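Local coordinates for TSSL (Francisella novicida, PDB 4ACK), which is the cytoplasmic domain of a conserved type VI secretion protein of the TssL (DotU) family and probably serves as a structural component of that protein-export machine, at residues 9-14 against 124-129; 62-67 against 104-109. All coordinates share one frame; numbering follows the deposited sequence.

Overall arrangement
Both contacts belong to the all-helical DotU fold and are centred equally far, about 7 Å, from the centre of the chain, with about 12 Å between their own centres. Contact 1 joins helix 4-20 to helix 118-129 and reaches from the interior to the surface; contact 2, between helices 55-79 and 99-112, is wholly buried. Three side chains meet Leu-126 in contact 1 and two meet Ile-106 in contact 2, but contact 1 is purely aliphatic whereas contact 2 adds an aromatic ring and a proline. Leu-65 of 62-67 packs on Ile-13 and Ile-14, and Ile-124 touches Thr-107, making the two contacts parts of one helical core.

Contact 1. Residues 9-14 against 124-129; sequences IILDII and ISLILH
Two helices of the DotU bundle, 4-20 and 118-129, run nearly parallel here, and Leu-126 of the second packs against Ile-10, Leu-11 and Ile-14 of the first. The segment axes are 11.4 Å apart and inclined by only 17°, a separation wide enough that side chains, not backbones, meet. Ile-10, Leu-11 and Ile-14 follow the i, i+1, i+4 spacing that brings neighbouring turns to one helix face. Leu-126 gives each of them a different atom. Its CB receives the CD1 of Ile-14 at 4.0 Å, CD1 lies 4.2 Å from Ile-10 CG2, and CD2 meets Leu-11 CD2 at 4.2 Å, where the two leucines cross at about a right angle. In Ile-14, CG1 stands anti to the carbonyl carbon (chi1 -65°) and CD1 extends the chain fully (chi2 -180°), which carries the methyl to the base of Leu-126. A branched leucine suits this place because its two methyls can address two partners at once, while isoleucine offers a short and a long branch, Ile-10 using CG2 and Ile-14 the far methyl CD1. Ile-10 also packs on Leu-45 of helix 30-52, and Ile-14 on Leu-65 of helix 55-79. With methyl and methylene groups alone meeting between the helices, the contact rests on dispersion and the hydrophobic effect; buried at Ile-10 and Ile-14, it opens to solvent at Leu-11.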
ATOM      1  N   ILE A   9       0.510   6.308  10.917  1.00 39.14           N
ATOM      2  CA  ILE A   9       0.956   4.956  10.750  1.00 39.24           C
ATOM      3  C   ILE A   9       1.286   4.610   9.245  1.00 39.07           C
ATOM      4  O   ILE A   9       2.281   3.951   8.968  1.00 39.81           O
ATOM      5  CB  ILE A   9      -0.046   4.023  11.311  1.00 38.87           C
ATOM      6  CG1 ILE A   9      -0.162   4.251  12.830  1.00 39.42           C
ATOM      7  CG2 ILE A   9       0.337   2.590  10.969  1.00 39.19           C
ATOM      8  CD1 ILE A   9      -1.170   3.286  13.515  1.00 35.59           C
ATOM      9  N   ILE A  10       0.458   5.059   8.306  1.00 38.07           N
ATOM     10  CA  ILE A  10       0.646   4.748   6.883  1.00 37.48           C
ATOM     11  C   ILE A  10       1.999   5.370   6.399  1.00 39.89           C
ATOM     12  O   ILE A  10       2.804   4.689   5.781  1.00 38.87           O
ATOM     13  CB  ILE A  10      -0.574   5.246   6.054  1.00 36.03           C
ATOM     14  CG1 ILE A  10      -1.823   4.382   6.393  1.00 30.94           C
ATOM     15  CG2 ILE A  10      -0.237   5.363   4.547  1.00 34.19           C
ATOM     16  CD1 ILE A  10      -3.175   5.108   6.032  1.00 30.72           C
ATOM     17  N   LEU A  11       2.237   6.643   6.747  1.00 41.77           N
ATOM     18  CA  LEU A  11       3.560   7.298   6.600  1.00 43.41           C
ATOM     19  C   LEU A  11       4.696   6.544   7.223  1.00 44.05           C
ATOM     20  O   LEU A  11       5.744   6.402   6.618  1.00 45.14           O
ATOM     21  CB  LEU A  11       3.519   8.715   7.142  1.00 44.36           C
ATOM     22  CG  LEU A  11       2.573   9.608   6.350  1.00 45.23           C
ATOM     23  CD1 LEU A  11       2.521  11.033   6.968  1.00 48.89           C
ATOM     24  CD2 LEU A  11       3.000   9.665   4.879  1.00 47.19           C
ATOM     25  N   ASP A  12       4.485   5.998   8.405  1.00 44.61           N
ATOM     26  CA  ASP A  12       5.557   5.263   9.037  1.00 45.29           C
ATOM     27  C   ASP A  12       5.956   4.005   8.230  1.00 45.58           C
ATOM     28  O   ASP A  12       7.160   3.753   8.013  1.00 44.76           O
ATOM     29  CB  ASP A  12       5.255   4.927  10.498  1.00 45.80           C
ATOM     30  CG  ASP A  12       6.516   4.668  11.309  0.50 46.59           C
ATOM     31  OD1 ASP A  12       7.522   5.389  11.105  0.50 48.32           O
ATOM     32  OD2 ASP A  12       6.503   3.738  12.151  0.50 47.71           O
ATOM     33  N   ILE A  13       4.949   3.233   7.820  1.00 43.96           N
ATOM     34  CA  ILE A  13       5.138   2.097   6.931  1.00 43.28           C
ATOM     35  C   ILE A  13       5.790   2.530   5.637  1.00 43.53           C
ATOM     36  O   ILE A  13       6.729   1.918   5.187  1.00 43.33           O
ATOM     37  CB  ILE A  13       3.810   1.361   6.677  1.00 42.63           C
ATOM     38  CG1 ILE A  13       3.404   0.681   7.986  1.00 40.44           C
ATOM     39  CG2 ILE A  13       3.966   0.359   5.541  1.00 40.75           C
ATOM     40  CD1 ILE A  13       1.880   0.414   8.137  1.00 38.08           C
ATOM     41  N   ILE A  14       5.329   3.604   5.036  1.00 44.41           N
ATOM     42  CA  ILE A  14       6.003   4.013   3.842  1.00 44.80           C
ATOM     43  C   ILE A  14       7.554   4.206   4.213  1.00 47.32           C
ATOM     44  O   ILE A  14       8.424   3.516   3.651  1.00 47.03           O
ATOM     45  CB  ILE A  14       5.239   5.137   3.145  1.00 44.24           C
ATOM     46  CG1 ILE A  14       3.857   4.614   2.665  1.00 40.04           C
ATOM     47  CG2 ILE A  14       5.989   5.629   1.961  1.00 43.10           C
ATOM     48  CD1 ILE A  14       3.016   5.697   1.931  1.00 34.36           C
ATOM     49  N   ILE A 124      -4.438   6.069  -1.442  1.00 28.48           N
ATOM     50  CA  ILE A 124      -4.118   5.803  -2.855  1.00 28.12           C
ATOM     51  C   ILE A 124      -3.155   6.872  -3.363  1.00 28.87           C
ATOM     52  O   ILE A 124      -2.164   6.559  -3.978  1.00 28.20           O
ATOM     53  CB  ILE A 124      -5.351   5.743  -3.802  1.00 26.61           C
ATOM     54  CG1 ILE A 124      -6.346   4.665  -3.355  1.00 28.35           C
ATOM     55  CG2 ILE A 124      -4.906   5.499  -5.286  1.00 23.43           C
ATOM     56  CD1 ILE A 124      -5.805   3.284  -3.295  1.00 23.05           C
ATOM     57  N   SER A 125      -3.482   8.137  -3.132  1.00 31.21           N
ATOM     58  CA  SER A 125      -2.616   9.264  -3.560  1.00 32.15           C
ATOM     59  C   SER A 125      -1.154   9.049  -3.065  1.00 32.34           C
ATOM     60  O   SER A 125      -0.190   9.148  -3.840  1.00 32.78           O
ATOM     61  CB  SER A 125      -3.144  10.571  -2.969  1.00 31.54           C
ATOM     62  OG  SER A 125      -2.450  11.650  -3.535  1.00 34.00           O
ATOM     63  N   LEU A 126      -1.018   8.668  -1.801  1.00 31.38           N
ATOM     64  CA  LEU A 126       0.301   8.438  -1.241  1.00 32.02           C
ATOM     65  C   LEU A 126       1.068   7.338  -1.939  1.00 31.66           C
ATOM     66  O   LEU A 126       2.197   7.563  -2.341  1.00 31.95           O
ATOM     67  CB  LEU A 126       0.250   8.140   0.289  1.00 30.78           C
ATOM     68  CG  LEU A 126      -0.083   9.401   1.160  1.00 34.40           C
ATOM     69  CD1 LEU A 126      -0.507   9.000   2.560  1.00 31.94           C
ATOM     70  CD2 LEU A 126       1.061  10.411   1.250  1.00 36.08           C
ATOM     71  N   ILE A 127       0.482   6.139  -2.057  1.00 31.45           N
ATOM     72  CA  ILE A 127       1.195   5.047  -2.723  1.00 31.04           C
ATOM     73  C   ILE A 127       1.530   5.428  -4.166  1.00 31.07           C
ATOM     74  O   ILE A 127       2.642   5.131  -4.598  1.00 32.37           O
ATOM     75  CB  ILE A 127       0.560   3.668  -2.569  1.00 30.51           C
ATOM     76  CG1 ILE A 127      -0.761   3.575  -3.315  1.00 30.08           C
ATOM     77  CG2 ILE A 127       0.346   3.336  -1.084  1.00 30.95           C
ATOM     78  CD1 ILE A 127      -1.217   2.117  -3.649  1.00 24.12           C
ATOM     79  N   LEU A 128       0.666   6.197  -4.834  1.00 30.00           N
ATOM     80  CA  LEU A 128       0.907   6.609  -6.219  1.00 31.29           C
ATOM     81  C   LEU A 128       2.012   7.709  -6.333  1.00 33.41           C
ATOM     82  O   LEU A 128       2.729   7.768  -7.347  1.00 33.68           O
ATOM     83  CB  LEU A 128      -0.402   7.066  -6.933  1.00 29.54           C
ATOM     84  CG  LEU A 128      -1.490   5.973  -7.233  1.00 30.20           C
ATOM     85  CD1 LEU A 128      -2.796   6.574  -7.842  1.00 29.28           C
ATOM     86  CD2 LEU A 128      -0.966   4.893  -8.158  1.00 27.42           C
ATOM     87  N   HIS A 129       2.103   8.595  -5.329  1.00 33.13           N
ATOM     88  CA  HIS A 129       3.180   9.567  -5.265  1.00 34.65           C
ATOM     89  C   HIS A 129       4.458   8.945  -4.860  1.00 34.99           C
ATOM     90  O   HIS A 129       5.491   9.508  -5.141  1.00 35.80           O
ATOM     91  CB  HIS A 129       2.849  10.789  -4.383  1.00 34.94           C
ATOM     92  CG  HIS A 129       2.099  11.835  -5.139  1.00 38.77           C
ATOM     93  ND1 HIS A 129       0.719  11.906  -5.152  1.00 44.08           N
ATOM     94  CD2 HIS A 129       2.532  12.794  -5.989  1.00 42.35           C
ATOM     95  CE1 HIS A 129       0.339  12.901  -5.936  1.00 42.53           C
ATOM     96  NE2 HIS A 129       1.422  13.445  -6.471  1.00 44.76           N
TER

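Contact 2. Residues 62-67 against 104-109; sequences VFPLLA and FEITDN
The phenyl ring of Phe-63 and the pyrrolidine ring of Pro-64 meet Ile-106, whose terminal methyl touches both. Ile-106 CD1 comes to 4.0 Å from Phe-63 CD1, approaching the aromatic ring obliquely. The same ring makes an edge-to-face pair with Tyr-102 and touches Gln-90 and Tyr-94 of helix 89-94. On the proline, the methyl reaches CG at 3.9 Å and also lies 4.1 Å from CD, so it rests on the CG-CD side of the ring. Ile-106 attains this position because CG1 is anti to its carbonyl carbon (chi1 -68°) and the chain continues almost straight to CD1 (chi2 169°), bringing one methyl up against both rings. In Phe-63, with CG anti to the backbone N (chi1 -178°), the ring runs past the Ile-106 methyl and presents CD1 to it. Pro-64 suits a packed interior because its closed ring is compact and rigid; having no N-H, it cannot bond to the preceding turn, and helix 55-79 is kinked there. Past the proline the helical bonding picks up with Leu-66 N to Val-62 O at 3.1 Å, followed by Ala-67 N to Phe-63 O at 2.9 Å. An isoleucine fits the partner helix, since its long CG1-CD1 branch reaches across. Behind this contact, Leu-65 carries helix 55-79 onto Ile-10, Ile-13 and Ile-14 of helix 4-20, and Val-62 carries it onto Leu-45 and Leu-49 of helix 30-52, while Phe-104 and Thr-107 carry helix 99-112 onto helix 143-153.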
ATOM      1  N   VAL A  62      -6.068  -0.417   3.880  1.00 25.40           N
ATOM      2  CA  VAL A  62      -4.893  -1.183   4.239  1.00 27.35           C
ATOM      3  C   VAL A  62      -4.368  -2.115   3.080  1.00 28.78           C
ATOM      4  O   VAL A  62      -3.182  -2.331   2.962  1.00 26.71           O
ATOM      5  CB  VAL A  62      -5.179  -2.030   5.496  1.00 28.31           C
ATOM      6  CG1 VAL A  62      -4.010  -3.062   5.862  1.00 24.67           C
ATOM      7  CG2 VAL A  62      -5.515  -1.075   6.677  1.00 27.76           C
ATOM      8  N   PHE A  63      -5.255  -2.697   2.275  1.00 28.79           N
ATOM      9  CA  PHE A  63      -4.722  -3.570   1.193  1.00 28.59           C
ATOM     10  C   PHE A  63      -3.720  -2.839   0.240  1.00 28.07           C
ATOM     11  O   PHE A  63      -2.686  -3.387  -0.082  1.00 28.82           O
ATOM     12  CB  PHE A  63      -5.846  -4.176   0.383  1.00 28.50           C
ATOM     13  CG  PHE A  63      -5.351  -5.090  -0.690  1.00 28.68           C
ATOM     14  CD1 PHE A  63      -4.960  -4.576  -1.939  1.00 26.99           C
ATOM     15  CD2 PHE A  63      -5.203  -6.446  -0.424  1.00 26.62           C
ATOM     16  CE1 PHE A  63      -4.479  -5.450  -2.941  1.00 27.94           C
ATOM     17  CE2 PHE A  63      -4.704  -7.339  -1.430  1.00 29.65           C
ATOM     18  CZ  PHE A  63      -4.348  -6.833  -2.661  1.00 27.74           C
ATOM     19  N   PRO A  64      -4.054  -1.638  -0.248  1.00 26.42           N
ATOM     20  CA  PRO A  64      -3.146  -1.001  -1.156  1.00 26.84           C
ATOM     21  C   PRO A  64      -1.796  -0.682  -0.526  1.00 28.56           C
ATOM     22  O   PRO A  64      -0.808  -0.592  -1.244  1.00 26.60           O
ATOM     23  CB  PRO A  64      -3.855   0.319  -1.512  1.00 26.71           C
ATOM     24  CG  PRO A  64      -5.348  -0.019  -1.339  1.00 26.50           C
ATOM     25  CD  PRO A  64      -5.338  -0.926  -0.143  1.00 27.18           C
ATOM     26  N   LEU A  65      -1.762  -0.417   0.789  1.00 28.68           N
ATOM     27  CA  LEU A  65      -0.506  -0.117   1.446  1.00 27.61           C
ATOM     28  C   LEU A  65       0.309  -1.357   1.482  1.00 26.45           C
ATOM     29  O   LEU A  65       1.508  -1.305   1.232  1.00 27.32           O
ATOM     30  CB  LEU A  65      -0.732   0.436   2.878  1.00 27.78           C
ATOM     31  CG  LEU A  65       0.530   0.638   3.699  1.00 29.37           C
ATOM     32  CD1 LEU A  65       1.301   1.763   2.984  1.00 29.34           C
ATOM     33  CD2 LEU A  65       0.110   1.032   5.141  1.00 33.41           C
ATOM     34  N   LEU A  66      -0.305  -2.489   1.781  1.00 27.12           N
ATOM     35  CA  LEU A  66       0.414  -3.769   1.718  1.00 28.48           C
ATOM     36  C   LEU A  66       0.938  -4.148   0.331  1.00 30.14           C
ATOM     37  O   LEU A  66       2.031  -4.769   0.202  1.00 30.00           O
ATOM     38  CB  LEU A  66      -0.471  -4.920   2.145  1.00 28.35           C
ATOM     39  CG  LEU A  66      -1.178  -4.809   3.494  1.00 34.23           C
ATOM     40  CD1 LEU A  66      -1.921  -6.109   3.805  1.00 35.56           C
ATOM     41  CD2 LEU A  66      -0.235  -4.450   4.619  1.00 37.87           C
ATOM     42  N   ALA A  67       0.120  -3.893  -0.683  1.00 29.93           N
ATOM     43  CA  ALA A  67       0.504  -4.130  -2.059  1.00 30.51           C
ATOM     44  C   ALA A  67       1.672  -3.213  -2.472  1.00 31.08           C
ATOM     45  O   ALA A  67       2.558  -3.631  -3.233  1.00 31.40           O
ATOM     46  CB  ALA A  67      -0.679  -3.880  -2.973  1.00 30.32           C
ATOM     47  N   PHE A 104      -6.159  -1.140  -8.363  1.00 24.88           N
ATOM     48  CA  PHE A 104      -6.891  -0.266  -9.303  1.00 24.45           C
ATOM     49  C   PHE A 104      -8.362  -0.613  -9.374  1.00 26.24           C
ATOM     50  O   PHE A 104      -9.213   0.262  -9.626  1.00 26.57           O
ATOM     51  CB  PHE A 104      -6.222  -0.196 -10.692  1.00 25.05           C
ATOM     52  CG  PHE A 104      -4.826   0.349 -10.612  1.00 25.09           C
ATOM     53  CD1 PHE A 104      -4.611   1.714 -10.530  1.00 25.99           C
ATOM     54  CD2 PHE A 104      -3.730  -0.527 -10.547  1.00 27.19           C
ATOM     55  CE1 PHE A 104      -3.310   2.244 -10.408  1.00 26.52           C
ATOM     56  CE2 PHE A 104      -2.454  -0.039 -10.449  1.00 27.42           C
ATOM     57  CZ  PHE A 104      -2.233   1.370 -10.382  1.00 27.17           C
ATOM     58  N   GLU A 105      -8.676  -1.843  -9.008  1.00 26.67           N
ATOM     59  CA  GLU A 105     -10.075  -2.162  -8.745  1.00 30.21           C
ATOM     60  C   GLU A 105     -10.630  -1.388  -7.538  1.00 28.51           C
ATOM     61  O   GLU A 105     -11.704  -0.791  -7.624  1.00 29.20           O
ATOM     62  CB  GLU A 105     -10.306  -3.647  -8.509  1.00 28.39           C
ATOM     63  CG  GLU A 105     -11.817  -3.947  -8.593  1.00 37.61           C
ATOM     64  CD  GLU A 105     -12.115  -5.418  -8.328  1.00 39.51           C
ATOM     65  OE1 GLU A 105     -11.314  -6.248  -8.754  1.00 41.50           O
ATOM     66  OE2 GLU A 105     -13.127  -5.734  -7.683  1.00 44.27           O
ATOM     67  N   ILE A 106      -9.911  -1.391  -6.414  1.00 29.02           N
ATOM     68  CA  ILE A 106     -10.258  -0.489  -5.276  1.00 26.09           C
ATOM     69  C   ILE A 106     -10.427   0.956  -5.708  1.00 26.68           C
ATOM     70  O   ILE A 106     -11.446   1.629  -5.352  1.00 27.51           O
ATOM     71  CB  ILE A 106      -9.203  -0.584  -4.176  1.00 26.29           C
ATOM     72  CG1 ILE A 106      -9.338  -1.985  -3.583  1.00 22.59           C
ATOM     73  CG2 ILE A 106      -9.366   0.593  -3.118  1.00 23.76           C
ATOM     74  CD1 ILE A 106      -8.194  -2.409  -2.619  1.00 26.08           C
ATOM     75  N   THR A 107      -9.473   1.434  -6.497  1.00 24.75           N
ATOM     76  CA  THR A 107      -9.469   2.814  -6.925  1.00 26.59           C
ATOM     77  C   THR A 107     -10.719   3.117  -7.788  1.00 29.01           C
ATOM     78  O   THR A 107     -11.364   4.146  -7.570  1.00 27.85           O
ATOM     79  CB  THR A 107      -8.178   3.158  -7.672  1.00 26.16           C
ATOM     80  OG1 THR A 107      -7.031   2.846  -6.815  1.00 30.10           O
ATOM     81  CG2 THR A 107      -8.148   4.631  -8.101  1.00 26.82           C
ATOM     82  N   ASP A 108     -11.056   2.214  -8.747  1.00 30.22           N
ATOM     83  CA  ASP A 108     -12.327   2.298  -9.472  1.00 31.99           C
ATOM     84  C   ASP A 108     -13.511   2.453  -8.512  1.00 30.61           C
ATOM     85  O   ASP A 108     -14.347   3.278  -8.717  1.00 31.33           O
ATOM     86  CB  ASP A 108     -12.594   1.038 -10.342  1.00 31.54           C
ATOM     87  CG  ASP A 108     -11.616   0.917 -11.506  1.00 33.63           C
ATOM     88  OD1 ASP A 108     -11.090   1.933 -11.986  1.00 34.59           O
ATOM     89  OD2 ASP A 108     -11.330  -0.226 -11.896  1.00 38.07           O
ATOM     90  N   ASN A 109     -13.585   1.615  -7.501  1.00 30.61           N
ATOM     91  CA  ASN A 109     -14.693   1.670  -6.593  1.00 31.92           C
ATOM     92  C   ASN A 109     -14.797   2.998  -5.846  1.00 33.56           C
ATOM     93  O   ASN A 109     -15.846   3.662  -5.928  1.00 34.18           O
ATOM     94  CB  ASN A 109     -14.639   0.521  -5.645  1.00 32.07           C
ATOM     95  CG  ASN A 109     -14.862  -0.835  -6.358  1.00 36.63           C
ATOM     96  OD1 ASN A 109     -15.201  -0.871  -7.542  1.00 36.63           O
ATOM     97  ND2 ASN A 109     -14.684  -1.941  -5.627  1.00 36.63           N
TER